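Local coordinates for protein putative prephenate dehydratase (Streptococcus mutans, PDB 4LUB) that probably catalyses the decarboxylation and dehydration of prephenate to 3-phenylpyruvate in phenylalanine biosynthesis, at residues Q45-A49 with V177-P183; D66-H70 with R228-T232; E75-I81 with L268-Y274; D191-A197 with I240-H246. One frame throughout, in Å; residues are numbered along the deposited sequence.

Contact 1. Residues Q45-A49 with V177-P183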
loop_
_atom_site.group_PDB
_atom_site.type_symbol
_atom_site.label_atom_id
_atom_site.label_comp_id
_atom_site.label_asym_id
_atom_site.label_seq_id
_atom_site.Cartn_x
_atom_site.Cartn_y
_atom_site.Cartn_z
ATOM N N GLN B 45 25.191 -6.629 17.331
ATOM C CA GLN B 45 26.051 -5.458 17.487
ATOM C C GLN B 45 25.354 -4.386 18.307
ATOM O O GLN B 45 25.980 -3.645 19.068
ATOM C CB GLN B 45 26.446 -4.878 16.131
ATOM C CG GLN B 45 26.827 -5.903 15.090
ATOM C CD GLN B 45 27.210 -5.259 13.772
ATOM O OE1 GLN B 45 27.743 -4.147 13.746
ATOM N NE2 GLN B 45 26.940 -5.949 12.670
ATOM N N VAL B 46 24.038 -4.317 18.155
ATOM C CA VAL B 46 23.275 -3.271 18.804
ATOM C C VAL B 46 22.079 -3.854 19.508
ATOM O O VAL B 46 21.724 -5.035 19.364
ATOM C CB VAL B 46 22.803 -2.162 17.839
ATOM C CG1 VAL B 46 23.998 -1.463 17.184
ATOM C CG2 VAL B 46 21.836 -2.715 16.802
ATOM N N CYS B 47 21.474 -2.984 20.292
ATOM C CA CYS B 47 20.476 -3.362 21.254
ATOM C C CYS B 47 19.043 -3.095 20.817
ATOM O O CYS B 47 18.117 -3.829 21.162
ATOM C CB CYS B 47 20.797 -2.549 22.494
ATOM S SG CYS B 47 22.535 -2.737 22.971
ATOM N N PHE B 48 18.912 -2.045 20.019
ATOM C CA PHE B 48 17.670 -1.575 19.421
ATOM C C PHE B 48 18.058 -0.998 18.077
ATOM O O PHE B 48 19.204 -0.592 17.894
ATOM C CB PHE B 48 16.967 -0.496 20.271
ATOM C CG PHE B 48 16.467 -0.979 21.610
ATOM C CD1 PHE B 48 15.212 -1.564 21.726
ATOM C CD2 PHE B 48 17.242 -0.837 22.751
ATOM C CE1 PHE B 48 14.750 -2.016 22.948
ATOM C CE2 PHE B 48 16.789 -1.286 23.972
ATOM C CZ PHE B 48 15.542 -1.876 24.073
ATOM N N ALA B 49 17.130 -0.971 17.133
ATOM C CA ALA B 49 17.385 -0.291 15.875
ATOM C C ALA B 49 16.266 0.711 15.626
ATOM O O ALA B 49 15.120 0.470 16.007
ATOM C CB ALA B 49 17.490 -1.293 14.741
ATOM N N VAL B 177 11.171 2.068 16.891
ATOM C CA VAL B 177 12.257 1.483 17.642
ATOM C C VAL B 177 12.042 -0.020 17.638
ATOM O O VAL B 177 11.024 -0.517 18.116
ATOM C CB VAL B 177 12.325 2.017 19.091
ATOM C CG1 VAL B 177 13.485 1.386 19.832
ATOM C CG2 VAL B 177 12.432 3.538 19.101
ATOM N N LEU B 178 12.980 -0.728 17.025
ATOM C CA LEU B 178 12.940 -2.181 16.959
ATOM C C LEU B 178 13.817 -2.808 18.022
ATOM O O LEU B 178 14.950 -2.385 18.231
ATOM C CB LEU B 178 13.371 -2.678 15.572
ATOM C CG LEU B 178 12.569 -2.464 14.283
ATOM C CD1 LEU B 178 11.322 -1.619 14.464
ATOM C CD2 LEU B 178 13.434 -2.005 13.106
ATOM N N GLY B 179 13.295 -3.842 18.666
ATOM C CA GLY B 179 14.067 -4.587 19.635
ATOM C C GLY B 179 13.255 -5.676 20.293
ATOM O O GLY B 179 12.291 -6.190 19.721
ATOM N N ASP B 180 13.653 -6.031 21.506
ATOM C CA ASP B 180 13.109 -7.198 22.178
ATOM C C ASP B 180 12.364 -6.756 23.440
ATOM O O ASP B 180 11.489 -7.461 23.931
ATOM C CB ASP B 180 14.233 -8.190 22.506
ATOM C CG ASP B 180 13.754 -9.392 23.302
ATOM O OD1 ASP B 180 12.560 -9.745 23.201
ATOM O OD2 ASP B 180 14.580 -9.996 24.023
ATOM N N GLU B 181 12.682 -5.569 23.951
ATOM C CA GLU B 181 11.954 -5.068 25.112
ATOM C C GLU B 181 11.428 -3.648 24.942
ATOM O O GLU B 181 11.955 -2.868 24.155
ATOM C CB GLU B 181 12.882 -5.100 26.335
ATOM C CG GLU B 181 13.827 -6.298 26.395
ATOM C CD GLU B 181 14.738 -6.278 27.609
ATOM O OE1 GLU B 181 14.419 -5.576 28.592
ATOM O OE2 GLU B 181 15.805 -6.926 27.552
ATOM N N THR B 182 10.380 -3.332 25.699
ATOM C CA THR B 182 9.781 -2.007 25.695
ATOM C C THR B 182 10.699 -1.030 26.410
ATOM O O THR B 182 10.932 -1.163 27.607
ATOM C CB THR B 182 8.390 -2.009 26.364
ATOM O OG1 THR B 182 7.564 -3.000 25.743
ATOM C CG2 THR B 182 7.727 -0.641 26.249
ATOM N N PRO B 183 11.227 -0.033 25.689
ATOM C CA PRO B 183 12.081 0.877 26.453
ATOM C C PRO B 183 11.262 1.923 27.198
ATOM O O PRO B 183 10.111 2.182 26.834
ATOM C CB PRO B 183 12.949 1.529 25.373
ATOM C CG PRO B 183 12.139 1.420 24.096
ATOM C CD PRO B 183 11.065 0.380 24.284
HETATM O O HOH W 1 16.073 -5.160 22.636
#
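Two backbone hydrogen bonds fasten these strand ends together: Ala-49 N donates to Leu-178 O at 2.8 Å, and Leu-178 N donates back to Ala-49 O at 2.7 Å. Ala-49 and Leu-178 are therefore an antiparallel hydrogen-bonded pair. Its flanks are lined with CA-H...O contacts, Phe-48 CA to Leu-178 O at 3.1 Å and Val-177 CA to Ala-49 O at 3.4 Å. Beyond Gly-179 the chains diverge, and a water takes over, donating to Cys-47 O (2.8 Å) and accepting from Asp-180 N (2.8 Å).

Packing centres on Phe-48, whose flat ring lies along the 177-183 backbone. Its CD1 meets Val-177 CG1 at 3.9 Å and Gly-179 CA at 3.8 Å; a beta carbon on Gly-179 would collide with this ring. Farther out, CE1 lies 3.2 Å from Glu-181 O and 4.5 Å from Pro-183 CG, and the ring also stacks with Phe-23. On the face that carries Ala-49 and Leu-178, their CB atoms touch at 4.4 Å beneath helix 34-42, where small and branched apolar side chains suit the tight interface. This is an antiparallel strand pair in the mixed, helix-flanked sheet of the prephenate dehydratase domain, a periplasmic-binding-protein-like fold.

Contact 2. Residues D66-H70 with R228-T232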
loop_
_atom_site.group_PDB
_atom_site.type_symbol
_atom_site.label_atom_id
_atom_site.label_comp_id
_atom_site.label_asym_id
_atom_site.label_seq_id
_atom_site.Cartn_x
_atom_site.Cartn_y
_atom_site.Cartn_z
ATOM N N ASP B 66 9.080 -5.023 4.104
ATOM C CA ASP B 66 9.516 -6.266 3.459
ATOM C C ASP B 66 10.543 -7.022 4.305
ATOM O O ASP B 66 10.432 -8.233 4.488
ATOM C CB ASP B 66 10.081 -6.014 2.049
ATOM C CG ASP B 66 9.073 -5.345 1.120
ATOM O OD1 ASP B 66 7.855 -5.515 1.338
ATOM O OD2 ASP B 66 9.500 -4.678 0.153
ATOM N N TYR B 67 11.564 -6.324 4.783
ATOM C CA TYR B 67 12.553 -6.960 5.649
ATOM C C TYR B 67 11.952 -7.500 6.955
ATOM O O TYR B 67 12.222 -8.637 7.338
ATOM C CB TYR B 67 13.707 -6.015 5.966
ATOM C CG TYR B 67 14.900 -6.803 6.451
ATOM C CD1 TYR B 67 15.785 -7.375 5.548
ATOM C CD2 TYR B 67 15.115 -7.013 7.805
ATOM C CE1 TYR B 67 16.869 -8.125 5.982
ATOM C CE2 TYR B 67 16.194 -7.756 8.248
ATOM C CZ TYR B 67 17.064 -8.308 7.336
ATOM O OH TYR B 67 18.134 -9.046 7.776
ATOM N N LEU B 68 11.194 -6.665 7.659
ATOM C CA LEU B 68 10.524 -7.083 8.891
ATOM C C LEU B 68 9.584 -8.277 8.742
ATOM O O LEU B 68 9.515 -9.118 9.637
ATOM C CB LEU B 68 9.754 -5.907 9.505
ATOM C CG LEU B 68 10.373 -5.199 10.723
ATOM C CD1 LEU B 68 11.890 -5.192 10.761
ATOM C CD2 LEU B 68 9.768 -3.807 10.927
ATOM N N PHE B 69 8.853 -8.357 7.639
ATOM C CA PHE B 69 7.997 -9.517 7.422
ATOM C C PHE B 69 8.766 -10.769 7.019
ATOM O O PHE B 69 8.656 -11.791 7.685
ATOM C CB PHE B 69 6.926 -9.230 6.369
ATOM C CG PHE B 69 6.062 -10.425 6.048
ATOM C CD1 PHE B 69 5.050 -10.811 6.906
ATOM C CD2 PHE B 69 6.242 -11.140 4.876
ATOM C CE1 PHE B 69 4.248 -11.904 6.621
ATOM C CE2 PHE B 69 5.437 -12.231 4.576
ATOM C CZ PHE B 69 4.445 -12.614 5.452
ATOM N N HIS B 70 9.533 -10.686 5.933
ATOM C CA HIS B 70 10.186 -11.859 5.341
ATOM C C HIS B 70 11.324 -12.437 6.168
ATOM O O HIS B 70 11.480 -13.652 6.261
ATOM C CB HIS B 70 10.732 -11.511 3.952
ATOM C CG HIS B 70 9.673 -11.201 2.938
ATOM N ND1 HIS B 70 8.766 -12.142 2.498
ATOM C CD2 HIS B 70 9.376 -10.055 2.279
ATOM C CE1 HIS B 70 7.958 -11.591 1.609
ATOM N NE2 HIS B 70 8.305 -10.324 1.460
ATOM N N ARG B 228 1.612 -5.484 0.411
ATOM C CA ARG B 228 2.967 -5.634 -0.080
ATOM C C ARG B 228 2.989 -6.925 -0.878
ATOM O O ARG B 228 2.268 -7.864 -0.533
ATOM C CB ARG B 228 3.966 -5.708 1.079
ATOM C CG ARG B 228 4.193 -4.411 1.898
ATOM C CD ARG B 228 4.607 -3.258 1.009
ATOM N NE ARG B 228 5.863 -3.550 0.339
ATOM C CZ ARG B 228 6.138 -3.204 -0.912
ATOM N NH1 ARG B 228 5.235 -2.543 -1.627
ATOM N NH2 ARG B 228 7.317 -3.521 -1.444
ATOM N N PRO B 229 3.779 -6.975 -1.962
ATOM C CA PRO B 229 3.927 -8.246 -2.687
ATOM C C PRO B 229 4.423 -9.373 -1.787
ATOM O O PRO B 229 5.349 -9.175 -0.998
ATOM C CB PRO B 229 4.960 -7.919 -3.781
ATOM C CG PRO B 229 5.019 -6.420 -3.836
ATOM C CD PRO B 229 4.698 -5.943 -2.460
ATOM N N LEU B 230 3.801 -10.542 -1.907
ATOM C CA LEU B 230 4.269 -11.743 -1.217
ATOM C C LEU B 230 5.569 -12.264 -1.810
ATOM O O LEU B 230 6.229 -13.123 -1.223
ATOM C CB LEU B 230 3.200 -12.836 -1.262
ATOM C CG LEU B 230 3.180 -13.839 -0.109
ATOM C CD1 LEU B 230 3.339 -13.155 1.238
ATOM C CD2 LEU B 230 1.901 -14.665 -0.148
ATOM N N LYS B 231 5.932 -11.718 -2.969
ATOM C CA LYS B 231 7.057 -12.194 -3.770
ATOM C C LYS B 231 6.888 -13.663 -4.146
ATOM O O LYS B 231 7.838 -14.447 -4.096
ATOM C CB LYS B 231 8.393 -11.971 -3.048
ATOM C CG LYS B 231 8.477 -10.657 -2.292
ATOM C CD LYS B 231 9.002 -9.536 -3.188
ATOM C CE LYS B 231 9.774 -8.486 -2.389
ATOM N NZ LYS B 231 9.155 -7.128 -2.478
ATOM N N THR B 232 5.661 -14.025 -4.517
ATOM C CA THR B 232 5.373 -15.340 -5.080
ATOM C C THR B 232 4.894 -15.160 -6.517
ATOM O O THR B 232 5.670 -15.302 -7.458
ATOM C CB THR B 232 4.307 -16.106 -4.278
ATOM O OG1 THR B 232 3.186 -15.246 -4.035
ATOM C CG2 THR B 232 4.875 -16.575 -2.945
HETATM O O HOH W 2 7.561 -7.839 -0.240
#
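This is a helix-to-strand junction between the prephenate dehydratase region, through helix 62-70, and the ACT region, through the end of strand 222-229; its centre is a salt-bridge network. Arg-228 comes first. Its long side chain reaches Asp-66 with two roughly side-by-side hydrogen bonds, NE to OD1 at 3.0 Å and NH2 to OD2 at 2.9 Å, the bidentate pairing for which a planar guanidinium and a carboxylate are matched. NH1 of the same arginine bonds to Glu-58 O of the second subunit, so this charge links the domain junction to the dimer interface.

Pro-229 O accepts a hydrogen bond from a water oxygen at 2.7 Å, and the proline ring packs on Ile-57 of the second subunit. At Leu-230 the CA-to-CB bond points away from the helix, yet CD1 still meets Phe-69 CE2 at 4.0 Å, and the Phe-69 ring also stacks with Phe-238. The Leu-230 carbonyl oxygen is 3.7 Å from His-70 CE1, near the plane of the imidazole.

Lys-231 adopts positive phi and psi as the chain turns, and points toward the helix. CG lies 3.8 Å from His-70 NE2, while the flexible chain carries its ammonium back to Asp-66, making a long salt bridge from NZ to OD2 at 3.6 Å. Lys-231 NZ also donates, at 2.8 Å, to the water bound by Pro-229 O, and that same water lies 3.1 Å from His-70 NE2.

Contact 3. Residues E75-I81 with L268-Y274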
loop_
_atom_site.group_PDB
_atom_site.type_symbol
_atom_site.label_atom_id
_atom_site.label_comp_id
_atom_site.label_asym_id
_atom_site.label_seq_id
_atom_site.Cartn_x
_atom_site.Cartn_y
_atom_site.Cartn_z
ATOM N N GLU B 75 10.664 -7.027 16.801
ATOM C CA GLU B 75 9.413 -6.268 16.868
ATOM C C GLU B 75 9.600 -4.770 17.058
ATOM O O GLU B 75 10.575 -4.330 17.667
ATOM C CB GLU B 75 8.511 -6.796 17.987
ATOM C CG GLU B 75 8.067 -8.231 17.807
ATOM C CD GLU B 75 7.115 -8.689 18.899
ATOM O OE1 GLU B 75 6.691 -7.844 19.719
ATOM O OE2 GLU B 75 6.781 -9.893 18.931
ATOM N N ALA B 76 8.679 -3.984 16.504
ATOM C CA ALA B 76 8.527 -2.601 16.944
ATOM C C ALA B 76 8.124 -2.541 18.427
ATOM O O ALA B 76 7.154 -3.177 18.846
ATOM C CB ALA B 76 7.509 -1.887 16.077
ATOM N N VAL B 77 8.885 -1.804 19.227
ATOM C CA VAL B 77 8.595 -1.702 20.658
ATOM C C VAL B 77 8.290 -0.268 21.092
ATOM O O VAL B 77 7.886 -0.024 22.227
ATOM C CB VAL B 77 9.755 -2.279 21.508
ATOM C CG1 VAL B 77 9.856 -3.776 21.298
ATOM C CG2 VAL B 77 11.084 -1.585 21.182
ATOM N N ALA B 78 8.485 0.677 20.178
ATOM C CA ALA B 78 8.084 2.062 20.389
ATOM C C ALA B 78 8.002 2.775 19.045
ATOM O O ALA B 78 8.775 2.475 18.129
ATOM C CB ALA B 78 9.063 2.779 21.315
ATOM N N GLU B 79 7.077 3.725 18.936
ATOM C CA GLU B 79 6.981 4.575 17.754
ATOM C C GLU B 79 7.165 6.056 18.094
ATOM O O GLU B 79 6.549 6.554 19.029
ATOM C CB GLU B 79 5.628 4.375 17.072
ATOM C CG GLU B 79 5.465 5.141 15.771
ATOM C CD GLU B 79 4.103 4.911 15.153
ATOM O OE1 GLU B 79 3.803 3.747 14.835
ATOM O OE2 GLU B 79 3.365 5.886 14.915
ATOM N N ILE B 80 8.013 6.747 17.336
ATOM C CA ILE B 80 8.172 8.198 17.480
ATOM C C ILE B 80 7.812 8.887 16.172
ATOM O O ILE B 80 8.337 8.545 15.114
ATOM C CB ILE B 80 9.603 8.596 17.915
ATOM C CG1 ILE B 80 9.897 8.042 19.310
ATOM C CG2 ILE B 80 9.752 10.118 17.951
ATOM C CD1 ILE B 80 11.376 7.877 19.618
ATOM N N ILE B 81 6.884 9.831 16.246
ATOM C CA ILE B 81 6.516 10.642 15.090
ATOM C C ILE B 81 7.261 11.974 15.033
ATOM O O ILE B 81 7.240 12.751 15.982
ATOM C CB ILE B 81 5.003 10.900 15.066
ATOM C CG1 ILE B 81 4.257 9.566 14.991
ATOM C CG2 ILE B 81 4.626 11.739 13.850
ATOM C CD1 ILE B 81 2.741 9.709 15.003
ATOM N N LEU B 268 4.095 -7.568 14.135
ATOM C CA LEU B 268 5.253 -6.740 13.840
ATOM C C LEU B 268 5.625 -5.885 15.044
ATOM O O LEU B 268 6.776 -5.487 15.187
ATOM C CB LEU B 268 4.983 -5.840 12.628
ATOM C CG LEU B 268 4.670 -6.525 11.298
ATOM C CD1 LEU B 268 4.470 -5.477 10.220
ATOM C CD2 LEU B 268 5.788 -7.477 10.911
ATOM N N GLY B 269 4.658 -5.627 15.921
ATOM C CA GLY B 269 4.912 -4.814 17.095
ATOM C C GLY B 269 3.696 -4.457 17.930
ATOM O O GLY B 269 2.599 -4.291 17.397
ATOM N N LYS B 270 3.898 -4.386 19.245
ATOM C CA LYS B 270 2.982 -3.711 20.170
ATOM C C LYS B 270 3.709 -2.545 20.823
ATOM O O LYS B 270 4.725 -2.744 21.481
ATOM C CB LYS B 270 2.447 -4.652 21.260
ATOM C CG LYS B 270 1.758 -5.912 20.776
ATOM C CD LYS B 270 1.231 -6.684 21.974
ATOM C CE LYS B 270 0.748 -8.075 21.617
ATOM N NZ LYS B 270 0.230 -8.775 22.833
ATOM N N TYR B 271 3.212 -1.326 20.646
ATOM C CA TYR B 271 4.036 -0.178 21.012
ATOM C C TYR B 271 3.206 1.032 21.396
ATOM O O TYR B 271 2.054 1.172 20.975
ATOM C CB TYR B 271 4.969 0.191 19.853
ATOM C CG TYR B 271 4.244 0.282 18.525
ATOM C CD1 TYR B 271 3.599 1.457 18.148
ATOM C CD2 TYR B 271 4.182 -0.811 17.660
ATOM C CE1 TYR B 271 2.918 1.550 16.946
ATOM C CE2 TYR B 271 3.499 -0.728 16.449
ATOM C CZ TYR B 271 2.871 0.463 16.101
ATOM O OH TYR B 271 2.190 0.568 14.913
ATOM N N ALA B 272 3.812 1.923 22.174
ATOM C CA ALA B 272 3.242 3.247 22.392
ATOM C C ALA B 272 3.690 4.184 21.273
ATOM O O ALA B 272 4.756 3.999 20.680
ATOM C CB ALA B 272 3.657 3.795 23.756
ATOM N N VAL B 273 2.844 5.162 20.964
ATOM C CA VAL B 273 3.167 6.202 19.998
ATOM C C VAL B 273 3.499 7.519 20.688
ATOM O O VAL B 273 2.700 8.037 21.461
ATOM C CB VAL B 273 2.002 6.434 19.006
ATOM C CG1 VAL B 273 2.384 7.485 17.960
ATOM C CG2 VAL B 273 1.569 5.110 18.368
ATOM N N TYR B 274 4.673 8.056 20.384
ATOM C CA TYR B 274 5.123 9.338 20.914
ATOM C C TYR B 274 5.250 10.312 19.751
ATOM O O TYR B 274 5.507 9.886 18.627
ATOM C CB TYR B 274 6.456 9.183 21.636
ATOM C CG TYR B 274 6.461 8.105 22.699
ATOM C CD1 TYR B 274 6.016 8.366 23.989
ATOM C CD2 TYR B 274 6.917 6.822 22.409
ATOM C CE1 TYR B 274 6.022 7.375 24.965
ATOM C CE2 TYR B 274 6.934 5.828 23.377
ATOM C CZ TYR B 274 6.487 6.109 24.650
ATOM O OH TYR B 274 6.502 5.120 25.609
HETATM O O HOH W 3 6.435 -5.221 20.562
HETATM O O HOH W 4 6.255 1.497 23.704
HETATM O O HOH W 5 6.448 -2.050 23.464
#
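Parallel strand pairing here joins the prephenate dehydratase and ACT regions into one continuous sheet, the segment axes 14° apart. At one end Ala-76 N bonds to Leu-268 O (2.8 Å); at the other, Glu-79 N bonds to Ala-272 O (2.9 Å) and Tyr-274 N to Glu-79 O (2.8 Å).

Val-77 and Ala-78 form a classic beta bulge against Val-177 of the neighbouring strand 172-179. Between the two sets of direct bonds to 268-274, Tyr-271 CB, 3.6 Å from Ala-78 N, and waters bridging Val-77 O to Ala-272 N and to Lys-270 O fill the space. Small residues shape the approach: Gly-269 lacks the beta carbon that would strike Ala-76 CB, whose methyl instead meets Tyr-271 CD2 at 3.8 Å. Tyr-271 OH bonds to Ser-195, and the Glu-79 carboxylate pairs with Arg-174.

Beside Ala-78 CB, 4.3 Å from Tyr-274 CE2, the second tyrosine ring finds space. Branched side chains fill the last hollow, with Ile-81 CD1 against Val-273 CG1 at 3.7 Å.

Contact 4. Residues D191-A197 with I240-H246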
loop_
_atom_site.group_PDB
_atom_site.type_symbol
_atom_site.label_atom_id
_atom_site.label_comp_id
_atom_site.label_asym_id
_atom_site.label_seq_id
_atom_site.Cartn_x
_atom_site.Cartn_y
_atom_site.Cartn_z
ATOM N N ASP B 191 -0.789 7.589 21.633
ATOM C CA ASP B 191 -1.554 6.423 21.178
ATOM C C ASP B 191 -0.918 5.083 21.542
ATOM O O ASP B 191 0.262 5.003 21.903
ATOM C CB ASP B 191 -1.773 6.487 19.662
ATOM C CG ASP B 191 -3.133 5.949 19.245
ATOM O OD1 ASP B 191 -3.836 5.370 20.098
ATOM O OD2 ASP B 191 -3.508 6.120 18.066
ATOM N N GLN B 192 -1.748 4.040 21.520
ATOM C CA GLN B 192 -1.288 2.657 21.613
ATOM C C GLN B 192 -1.734 1.842 20.406
ATOM O O GLN B 192 -2.919 1.835 20.055
ATOM C CB GLN B 192 -1.793 2.013 22.904
ATOM C CG GLN B 192 -1.405 2.797 24.145
ATOM C CD GLN B 192 -0.118 2.300 24.770
ATOM O OE1 GLN B 192 0.416 1.262 24.380
ATOM N NE2 GLN B 192 0.404 3.055 25.733
ATOM N N LYS B 193 -0.792 1.144 19.775
ATOM C CA LYS B 193 -1.123 0.421 18.555
ATOM C C LYS B 193 -0.511 -0.968 18.507
ATOM O O LYS B 193 0.412 -1.274 19.245
ATOM C CB LYS B 193 -0.665 1.217 17.321
ATOM C CG LYS B 193 -1.597 2.369 16.947
ATOM C CD LYS B 193 -1.059 3.167 15.765
ATOM C CE LYS B 193 -1.980 4.329 15.413
ATOM N NZ LYS B 193 -1.495 5.119 14.239
ATOM N N ILE B 194 -1.035 -1.793 17.608
ATOM C CA ILE B 194 -0.443 -3.081 17.298
ATOM C C ILE B 194 -0.411 -3.163 15.782
ATOM O O ILE B 194 -1.375 -2.793 15.113
ATOM C CB ILE B 194 -1.235 -4.278 17.913
ATOM C CG1 ILE B 194 -0.675 -5.605 17.414
ATOM C CG2 ILE B 194 -2.731 -4.196 17.585
ATOM C CD1 ILE B 194 -1.127 -6.807 18.234
ATOM N N SER B 195 0.714 -3.615 15.241
ATOM C CA SER B 195 0.843 -3.788 13.798
ATOM C C SER B 195 0.990 -5.255 13.455
ATOM O O SER B 195 1.758 -5.981 14.088
ATOM C CB SER B 195 2.034 -3.000 13.249
ATOM O OG SER B 195 1.848 -1.611 13.436
ATOM N N LEU B 196 0.246 -5.686 12.448
ATOM C CA LEU B 196 0.225 -7.081 12.070
ATOM C C LEU B 196 0.572 -7.219 10.601
ATOM O O LEU B 196 0.260 -6.336 9.793
ATOM C CB LEU B 196 -1.156 -7.695 12.321
ATOM C CG LEU B 196 -1.675 -7.818 13.756
ATOM C CD1 LEU B 196 -3.169 -8.167 13.739
ATOM C CD2 LEU B 196 -0.884 -8.781 14.625
ATOM N N ALA B 197 1.247 -8.307 10.252
ATOM C CA ALA B 197 1.325 -8.701 8.858
ATOM C C ALA B 197 0.469 -9.951 8.656
ATOM O O ALA B 197 0.745 -10.993 9.250
ATOM C CB ALA B 197 2.776 -8.947 8.442
ATOM N N ILE B 240 -0.104 -5.231 5.719
ATOM C CA ILE B 240 0.260 -4.515 6.935
ATOM C C ILE B 240 -0.955 -3.799 7.477
ATOM O O ILE B 240 -1.512 -2.918 6.832
ATOM C CB ILE B 240 1.360 -3.479 6.698
ATOM C CG1 ILE B 240 2.518 -4.117 5.945
ATOM C CG2 ILE B 240 1.833 -2.900 8.027
ATOM C CD1 ILE B 240 3.088 -5.296 6.696
ATOM N N ILE B 241 -1.374 -4.215 8.660
ATOM C CA ILE B 241 -2.489 -3.597 9.351
ATOM C C ILE B 241 -2.131 -3.070 10.744
ATOM O O ILE B 241 -1.496 -3.763 11.538
ATOM C CB ILE B 241 -3.669 -4.600 9.407
ATOM C CG1 ILE B 241 -4.183 -4.859 8.002
ATOM C CG2 ILE B 241 -4.847 -3.995 10.137
ATOM C CD1 ILE B 241 -5.144 -5.996 7.887
ATOM N N ASP B 242 -2.531 -1.831 11.022
ATOM C CA ASP B 242 -2.423 -1.270 12.366
ATOM C C ASP B 242 -3.807 -1.211 13.010
ATOM O O ASP B 242 -4.797 -0.878 12.352
ATOM C CB ASP B 242 -1.816 0.140 12.375
ATOM C CG ASP B 242 -0.446 0.225 11.707
ATOM O OD1 ASP B 242 0.186 -0.815 11.404
ATOM O OD2 ASP B 242 0.012 1.367 11.526
ATOM N N PHE B 243 -3.857 -1.506 14.305
ATOM C CA PHE B 243 -5.077 -1.369 15.085
ATOM C C PHE B 243 -4.739 -0.673 16.381
ATOM O O PHE B 243 -3.626 -0.797 16.892
ATOM C CB PHE B 243 -5.693 -2.735 15.416
ATOM C CG PHE B 243 -6.365 -3.407 14.258
ATOM C CD1 PHE B 243 -7.587 -2.959 13.797
ATOM C CD2 PHE B 243 -5.790 -4.505 13.646
ATOM C CE1 PHE B 243 -8.213 -3.575 12.736
ATOM C CE2 PHE B 243 -6.424 -5.122 12.587
ATOM C CZ PHE B 243 -7.633 -4.658 12.130
ATOM N N GLU B 244 -5.705 0.052 16.922
ATOM C CA GLU B 244 -5.554 0.598 18.256
ATOM C C GLU B 244 -5.390 -0.554 19.236
ATOM O O GLU B 244 -6.057 -1.586 19.118
ATOM C CB GLU B 244 -6.726 1.506 18.618
ATOM C CG GLU B 244 -6.423 2.962 18.276
ATOM C CD GLU B 244 -7.618 3.877 18.365
ATOM O OE1 GLU B 244 -8.606 3.517 19.042
ATOM O OE2 GLU B 244 -7.561 4.965 17.750
ATOM N N ASN B 245 -4.456 -0.399 20.167
ATOM C CA ASN B 245 -4.165 -1.450 21.132
ATOM C C ASN B 245 -4.415 -0.973 22.558
ATOM O O ASN B 245 -3.648 -1.273 23.467
ATOM C CB ASN B 245 -2.714 -1.913 20.980
ATOM C CG ASN B 245 -2.442 -3.232 21.679
ATOM O OD1 ASN B 245 -3.287 -4.128 21.684
ATOM N ND2 ASN B 245 -1.283 -3.335 22.320
ATOM N N HIS B 246 -5.496 -0.228 22.744
ATOM C CA HIS B 246 -5.878 0.272 24.061
ATOM C C HIS B 246 -6.445 -0.846 24.932
ATOM O O HIS B 246 -6.277 -0.846 26.147
ATOM C CB HIS B 246 -6.876 1.423 23.919
ATOM C CG HIS B 246 -6.275 2.653 23.320
ATOM N ND1 HIS B 246 -5.306 3.393 23.968
ATOM C CD2 HIS B 246 -6.485 3.263 22.132
ATOM C CE1 HIS B 246 -4.954 4.411 23.205
ATOM N NE2 HIS B 246 -5.652 4.354 22.085
HETATM O O HOH W 6 0.220 -0.871 22.441
HETATM O O HOH W 7 -1.642 3.472 12.026
#
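Strands 189-199 and 237-244 pair antiparallel in the sheet of the ACT fold, whose strand and helix order here is beta-alpha-beta-beta-alpha-beta; the axes of 191-197 and 240-244 come within 4.6 Å.

Backbone hydrogen bonds come in reciprocal couples at Ile-194/Phe-243 (2.9 Å for each N to the partner O) and Leu-196/Ile-241 (Leu-196 N to Ile-241 O 2.7 Å, Ile-241 N to Leu-196 O 2.9 Å). Asn-245 N adds a further bond to Gln-192 O at 2.7 Å.

Apolar contacts suit the buried faces. Ile-194 CG2 meets Phe-243 CB at 4.0 Å; Ile-194 and Leu-196 also pack on helix 248-261, and Phe-243 stacks with Phe-215. Small Ala-197 receives Ile-240 CD1 at 4.1 Å from its CB.

Polar side chains gather in two places. At the loop end, His-246 NE2 makes a weak hydrogen bond to Asp-191 OD1 (2.9 Å), and Gln-192 CB forms an off-centre CH-pi contact with the imidazole. On the face bearing Ser-195 and Asp-242, the aspartate pairs with Arg-174, and Ser-195 OG donates to Asp-242 OD1 at 2.7 Å.

From the N terminus, strand 48-55 waits for strand 172-179 before contact 1 closes within the prephenate dehydratase region. Contacts 2 and 3 have already opened by then, so both cross contact 1. Contact 2 closes next, when the chain returns from strand 222-229 to helix 62-70, and crosses contacts 3 and 4. Contact 4, in series with contact 1, closes inside the ACT region and is nested in the large loop that contact 3 completes near the C terminus. Contacts 1, 3 and 4 lie along one sheet, strand 75-83 adjoining 172-179 and strand 264-274 adjoining 189-199. Contact 2 spans the same two regions through a helix, Phe-69 touching Ala-197 of contact 4.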